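PDB 5VXT: catechol 1,2-dioxygenase from Burkholderia ambifaria, which probably catalyses the iron(III)-dependent intradiol ring cleavage of catechol to cis,cis-muconate. Local coordinates for residues 253-258 / 298-303; 114-119 / 273-278. All blocks are in the same frame, centred on the assembly; numbering follows the deposited sequence.

Interaction 1: 253-258 / 298-303; sequences TQFNIE and IEFNFV
Phe-255 and Phe-300 reach past each other from two facing segments, and their rings meet obliquely. The ring centres are 5.2 Å apart and the planes stand at 56°. CD2 of Phe-255 lies over one face of the Phe-300 ring, 3.8 Å from Phe-300 CG. The CG of Phe-255 sits between its own backbone N and carbonyl carbon (chi1 63°); that of Phe-300 is anti to its backbone N (chi1 -166°). Both CB atoms point across the gap, and these torsions set the rings side by side. The far end of Phe-255 meets Ile-298 tip to tip. Its CE1 is 3.6 Å from Ile-298 CD1, and the methyl CG2 of Ile-298 lies over one face of the ring. Ile-257 comes across Ile-298 at about a right angle, with the two CD1 methyls 4.0 Å apart. At the other end, Thr-253 CG2 lies at the edge of the Phe-302 ring, near its plane, 4.0 Å from CE1. No hydrogen bond joins the two segments. The contact is buried and apolar, and the hydroxyl of Thr-253 bonds to Pro-116 O. The segments run nearly antiparallel but belong to different sheets; Phe-255 CA and Phe-300 CA are 8.8 Å apart. This is face-to-face sheet packing, as in the beta-sandwich core of intradiol dioxygenases. Strand 251-256 is an outermost strand of its sheet and hydrogen-bonds to strand 238-244. Strand 295-303, broken by a short irregularity at Phe-300, lies between 147-155 and 280-282. Phe-241, Ile-150 and Pro-277 also pack against Phe-255.

Interaction 2: 114-119 / 273-278; sequences GTPRTI and EELIPP
Leu-275 makes most of the apolar contact, and its two methyl groups serve different partners. CD2 meets the ring of Pro-116, 3.7 Å from Pro-116 CG, and the methyl CG2 of Thr-115 touches the same CD2 at 4.1 Å. CD1 turns to Thr-118 and lies 3.7 Å from Thr-118 CG2. With CD1 anti to CA (chi2 -179°), CD1 reaches Thr-118 while CD2 turns to Pro-116. The proline ring and the leucine lie alongside each other, pointing opposite ways, and so do Thr-118 and the leucine. Glu-274 adds its aliphatic part. Its CB is 3.8 Å from Pro-116 CG, and the chain bends at chi2 (88°), which brings OE1 to 3.9 Å from the same CG. This glutamate is on the exposed side of the contact, whereas Leu-275 and Thr-118 are buried.

The contact joins two loops of the intradiol dioxygenase fold. One follows helix 94-109 and leads to strand 125-126; the other lies between strands 251-256 and 280-282. Leu-275 also packs on Thr-253 of strand 251-256 and Phe-300 of strand 295-303, one from each sheet of the sandwich.

No hydrogen bond crosses between the segments. The hydroxyls of Thr-115 and Thr-118 and the guanidinium of Arg-117 bond to other parts of the chain. Thr-115 OG1 bonds to the backbone N of Val-303, and Thr-118 OG1 to the carbonyl oxygen of Ala-270. Arg-117 CB points away from 273-278. The NH1 of this arginine makes salt bridges to Asp-103 and Asp-106 of helix 94-109, and its NH2 hydrogen-bonds to Gln-314.

Overall arrangement
Interactions 1 and 2 adjoin, their centres about 6 Å apart, and their segments alternate along the chain. Strand 251-256 joins them. In the conformer given, Gln-254 NE2 lies 2.7 Å from Ile-119 O, and Thr-253 OG1 lies 2.8 Å from Pro-116 O; both are probable hydrogen bonds. Segment 273-278 lies against the same strand, with Leu-275 O 3.3 Å from Phe-255 CB. The iron and catechol are close by. The side chain of Thr-118 is about 8 Å from the catechol and about 9 Å from the iron. In that same conformer, Gln-254 touches the iron ligands His-238 and His-240 and hydrogen-bonds to Arg-235 of the catechol pocket.

Interaction 1: 253-258 / 298-303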
loop_
_atom_site.group_PDB
_atom_site.type_symbol
_atom_site.label_atom_id
_atom_site.label_comp_id
_atom_site.label_asym_id
_atom_site.label_seq_id
_atom_site.Cartn_x
_atom_site.Cartn_y
_atom_site.Cartn_z
ATOM N N THR B 253 3.869 -15.023 21.328
ATOM C CA THR B 253 2.601 -15.681 21.612
ATOM C C THR B 253 1.689 -14.705 22.339
ATOM O O THR B 253 2.009 -13.520 22.493
ATOM C CB THR B 253 2.823 -16.963 22.423
ATOM O OG1 THR B 253 1.602 -17.702 22.471
ATOM C CG2 THR B 253 3.265 -16.624 23.830
ATOM N N GLN B 254 0.536 -15.219 22.770
ATOM C CA GLN B 254 -0.510 -14.444 23.428
ATOM C C GLN B 254 -1.356 -15.411 24.237
ATOM O O GLN B 254 -1.274 -16.623 24.056
ATOM C CB GLN B 254 -1.432 -13.718 22.432
ATOM C CG GLN B 254 -0.818 -12.735 21.449
ATOM C CD GLN B 254 -1.893 -12.131 20.552
ATOM O OE1 GLN B 254 -3.036 -11.961 20.978
ATOM N NE2 GLN B 254 -1.542 -11.829 19.309
ATOM N N PHE B 255 -2.207 -14.863 25.097
ATOM C CA PHE B 255 -3.359 -15.633 25.535
ATOM C C PHE B 255 -4.569 -14.707 25.565
ATOM O O PHE B 255 -4.440 -13.484 25.672
ATOM C CB PHE B 255 -3.155 -16.391 26.879
ATOM C CG PHE B 255 -2.907 -15.528 28.085
ATOM C CD1 PHE B 255 -3.868 -14.649 28.560
ATOM C CD2 PHE B 255 -1.730 -15.674 28.805
ATOM C CE1 PHE B 255 -3.636 -13.892 29.689
ATOM C CE2 PHE B 255 -1.496 -14.929 29.937
ATOM C CZ PHE B 255 -2.450 -14.033 30.382
ATOM N N ASN B 256 -5.738 -15.308 25.398
ATOM C CA ASN B 256 -7.009 -14.608 25.427
ATOM C C ASN B 256 -7.604 -14.715 26.824
ATOM O O ASN B 256 -7.404 -15.714 27.525
ATOM C CB ASN B 256 -7.982 -15.200 24.409
ATOM C CG ASN B 256 -7.770 -14.657 22.995
ATOM O OD1 ASN B 256 -7.311 -13.533 22.805
ATOM N ND2 ASN B 256 -8.131 -15.456 22.001
ATOM N N ILE B 257 -8.331 -13.671 27.228
ATOM C CA ILE B 257 -9.052 -13.715 28.498
ATOM C C ILE B 257 -10.220 -14.682 28.380
ATOM O O ILE B 257 -11.053 -14.572 27.470
ATOM C CB ILE B 257 -9.539 -12.316 28.901
ATOM C CG1 ILE B 257 -8.355 -11.362 29.069
ATOM C CG2 ILE B 257 -10.410 -12.397 30.178
ATOM C CD1 ILE B 257 -7.316 -11.865 30.052
ATOM N N GLU B 258 -10.289 -15.636 29.306
ATOM C CA GLU B 258 -11.328 -16.652 29.272
ATOM C C GLU B 258 -12.713 -16.013 29.238
ATOM O O GLU B 258 -12.996 -15.071 29.982
ATOM C CB GLU B 258 -11.182 -17.559 30.493
ATOM C CG GLU B 258 -12.446 -18.234 30.955
ATOM C CD GLU B 258 -12.190 -19.258 32.051
ATOM O OE1 GLU B 258 -12.508 -20.447 31.837
ATOM O OE2 GLU B 258 -11.667 -18.879 33.126
ATOM N N ILE B 298 -4.150 -15.470 36.660
ATOM C CA ILE B 298 -3.968 -16.388 35.544
ATOM C C ILE B 298 -2.617 -17.059 35.686
ATOM O O ILE B 298 -1.580 -16.384 35.660
ATOM C CB ILE B 298 -4.066 -15.683 34.182
ATOM C CG1 ILE B 298 -5.419 -14.994 34.024
ATOM C CG2 ILE B 298 -3.846 -16.693 33.081
ATOM C CD1 ILE B 298 -5.634 -14.400 32.651
ATOM N N GLU B 299 -2.623 -18.385 35.804
ATOM C CA GLU B 299 -1.389 -19.158 35.772
ATOM C C GLU B 299 -1.125 -19.575 34.331
ATOM O O GLU B 299 -1.970 -20.208 33.690
ATOM C CB GLU B 299 -1.454 -20.378 36.696
ATOM C CG GLU B 299 -0.220 -21.271 36.580
ATOM C CD GLU B 299 -0.123 -22.329 37.668
ATOM O OE1 GLU B 299 -0.801 -22.190 38.708
ATOM O OE2 GLU B 299 0.641 -23.299 37.478
ATOM N N PHE B 300 0.031 -19.192 33.806
ATOM C CA PHE B 300 0.364 -19.533 32.432
ATOM C C PHE B 300 1.858 -19.762 32.330
ATOM O O PHE B 300 2.651 -18.857 32.608
ATOM C CB PHE B 300 -0.077 -18.438 31.469
ATOM C CG PHE B 300 -0.062 -18.867 30.041
ATOM C CD1 PHE B 300 -1.095 -19.629 29.521
ATOM C CD2 PHE B 300 0.996 -18.530 29.220
ATOM C CE1 PHE B 300 -1.085 -20.024 28.197
ATOM C CE2 PHE B 300 1.011 -18.932 27.902
ATOM C CZ PHE B 300 -0.028 -19.683 27.396
ATOM N N ASN B 301 2.231 -20.965 31.928
ATOM C CA ASN B 301 3.626 -21.334 31.773
ATOM C C ASN B 301 4.019 -21.228 30.310
ATOM O O ASN B 301 3.189 -21.390 29.411
ATOM C CB ASN B 301 3.864 -22.749 32.277
ATOM C CG ASN B 301 3.501 -22.898 33.737
ATOM O OD1 ASN B 301 3.769 -22.007 34.548
ATOM N ND2 ASN B 301 2.869 -24.013 34.078
ATOM N N PHE B 302 5.295 -20.940 30.076
ATOM C CA PHE B 302 5.840 -20.883 28.728
ATOM C C PHE B 302 6.782 -22.062 28.552
ATOM O O PHE B 302 7.759 -22.190 29.298
ATOM C CB PHE B 302 6.569 -19.564 28.476
ATOM C CG PHE B 302 5.702 -18.351 28.616
ATOM C CD1 PHE B 302 4.900 -17.926 27.566
ATOM C CD2 PHE B 302 5.709 -17.608 29.782
ATOM C CE1 PHE B 302 4.115 -16.796 27.691
ATOM C CE2 PHE B 302 4.924 -16.484 29.910
ATOM C CZ PHE B 302 4.132 -16.073 28.866
ATOM N N VAL B 303 6.477 -22.931 27.596
ATOM C CA VAL B 303 7.347 -24.048 27.244
ATOM C C VAL B 303 8.037 -23.676 25.941
ATOM O O VAL B 303 7.382 -23.536 24.904
ATOM C CB VAL B 303 6.578 -25.368 27.110
ATOM C CG1 VAL B 303 7.520 -26.477 26.677
ATOM C CG2 VAL B 303 5.907 -25.744 28.437
#

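Interaction 2: 114-119 / 273-278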
loop_
_atom_site.group_PDB
_atom_site.type_symbol
_atom_site.label_atom_id
_atom_site.label_comp_id
_atom_site.label_asym_id
_atom_site.label_seq_id
_atom_site.Cartn_x
_atom_site.Cartn_y
_atom_site.Cartn_z
ATOM N N GLY B 114 6.157 -27.108 21.971
ATOM C CA GLY B 114 6.131 -26.092 22.999
ATOM C C GLY B 114 4.808 -25.354 23.044
ATOM O O GLY B 114 3.825 -25.719 22.393
ATOM N N THR B 115 4.788 -24.298 23.852
ATOM C CA THR B 115 3.704 -23.328 23.786
ATOM C C THR B 115 3.546 -22.852 22.345
ATOM O O THR B 115 4.547 -22.501 21.704
ATOM C CB THR B 115 3.993 -22.130 24.694
ATOM O OG1 THR B 115 4.117 -22.587 26.048
ATOM C CG2 THR B 115 2.874 -21.093 24.618
ATOM N N PRO B 116 2.328 -22.829 21.804
ATOM C CA PRO B 116 2.161 -22.397 20.409
ATOM C C PRO B 116 2.444 -20.917 20.235
ATOM O O PRO B 116 2.183 -20.097 21.118
ATOM C CB PRO B 116 0.690 -22.712 20.110
ATOM C CG PRO B 116 0.018 -22.703 21.453
ATOM C CD PRO B 116 1.055 -23.249 22.412
ATOM N N ARG B 117 2.969 -20.577 19.055
ATOM C CA ARG B 117 3.086 -19.182 18.682
ATOM C C ARG B 117 1.714 -18.629 18.305
ATOM O O ARG B 117 0.793 -19.370 17.953
ATOM C CB ARG B 117 4.043 -19.020 17.495
ATOM C CG ARG B 117 3.549 -19.709 16.210
ATOM C CD ARG B 117 4.336 -19.306 14.960
ATOM N NE ARG B 117 5.785 -19.485 15.116
ATOM C CZ ARG B 117 6.430 -20.638 14.959
ATOM N NH1 ARG B 117 5.770 -21.739 14.639
ATOM N NH2 ARG B 117 7.749 -20.691 15.132
ATOM N N THR B 118 1.573 -17.312 18.398
ATOM C CA THR B 118 0.532 -16.644 17.616
ATOM C C THR B 118 1.040 -15.246 17.268
ATOM O O THR B 118 2.211 -14.923 17.481
ATOM C CB THR B 118 -0.839 -16.669 18.320
ATOM O OG1 THR B 118 -1.857 -16.234 17.393
ATOM C CG2 THR B 118 -0.866 -15.796 19.555
ATOM N N ILE B 119 0.182 -14.418 16.670
ATOM C CA ILE B 119 0.720 -13.245 16.001
ATOM C C ILE B 119 1.258 -12.234 17.007
ATOM O O ILE B 119 0.849 -12.186 18.177
ATOM C CB ILE B 119 -0.333 -12.614 15.075
ATOM C CG1 ILE B 119 -1.418 -11.913 15.896
ATOM C CG2 ILE B 119 -0.891 -13.690 14.152
ATOM C CD1 ILE B 119 -2.453 -11.224 15.055
ATOM N N GLU B 273 -6.456 -22.733 20.650
ATOM C CA GLU B 273 -7.122 -23.518 21.686
ATOM C C GLU B 273 -6.262 -23.613 22.937
ATOM O O GLU B 273 -6.773 -23.581 24.062
ATOM C CB GLU B 273 -7.423 -24.904 21.120
ATOM C CG GLU B 273 -8.200 -25.844 22.001
ATOM C CD GLU B 273 -8.322 -27.219 21.373
ATOM O OE1 GLU B 273 -8.428 -27.298 20.126
ATOM O OE2 GLU B 273 -8.289 -28.222 22.120
ATOM N N GLU B 274 -4.953 -23.700 22.759
ATOM C CA GLU B 274 -4.042 -23.832 23.887
ATOM C C GLU B 274 -3.727 -22.503 24.557
ATOM O O GLU B 274 -3.010 -22.495 25.564
ATOM C CB GLU B 274 -2.734 -24.491 23.426
ATOM C CG GLU B 274 -2.918 -25.831 22.726
ATOM C CD GLU B 274 -3.150 -25.683 21.225
ATOM O OE1 GLU B 274 -3.387 -24.546 20.758
ATOM O OE2 GLU B 274 -3.095 -26.708 20.515
ATOM N N LEU B 275 -4.240 -21.390 24.032
ATOM C CA LEU B 275 -3.911 -20.054 24.514
ATOM C C LEU B 275 -5.106 -19.381 25.186
ATOM O O LEU B 275 -5.264 -18.158 25.104
ATOM C CB LEU B 275 -3.380 -19.194 23.363
ATOM C CG LEU B 275 -2.111 -19.717 22.686
ATOM C CD1 LEU B 275 -1.641 -18.788 21.564
ATOM C CD2 LEU B 275 -0.981 -19.935 23.693
ATOM N N ILE B 276 -5.948 -20.173 25.850
ATOM C CA ILE B 276 -7.133 -19.698 26.563
ATOM C C ILE B 276 -7.081 -20.252 27.981
ATOM O O ILE B 276 -7.816 -21.195 28.302
ATOM C CB ILE B 276 -8.432 -20.133 25.866
ATOM C CG1 ILE B 276 -8.376 -19.841 24.362
ATOM C CG2 ILE B 276 -9.631 -19.445 26.505
ATOM C CD1 ILE B 276 -9.617 -20.335 23.634
ATOM N N PRO B 277 -6.242 -19.713 28.852
ATOM C CA PRO B 277 -6.071 -20.312 30.185
ATOM C C PRO B 277 -7.174 -19.877 31.130
ATOM O O PRO B 277 -7.746 -18.787 30.981
ATOM C CB PRO B 277 -4.701 -19.788 30.639
ATOM C CG PRO B 277 -4.410 -18.588 29.783
ATOM C CD PRO B 277 -5.436 -18.496 28.673
ATOM N N PRO B 278 -7.524 -20.724 32.102
ATOM C CA PRO B 278 -8.504 -20.330 33.119
ATOM C C PRO B 278 -8.045 -19.119 33.913
ATOM O O PRO B 278 -6.853 -18.917 34.150
ATOM C CB PRO B 278 -8.596 -21.568 34.013
ATOM C CG PRO B 278 -8.225 -22.696 33.119
ATOM C CD PRO B 278 -7.203 -22.158 32.160
#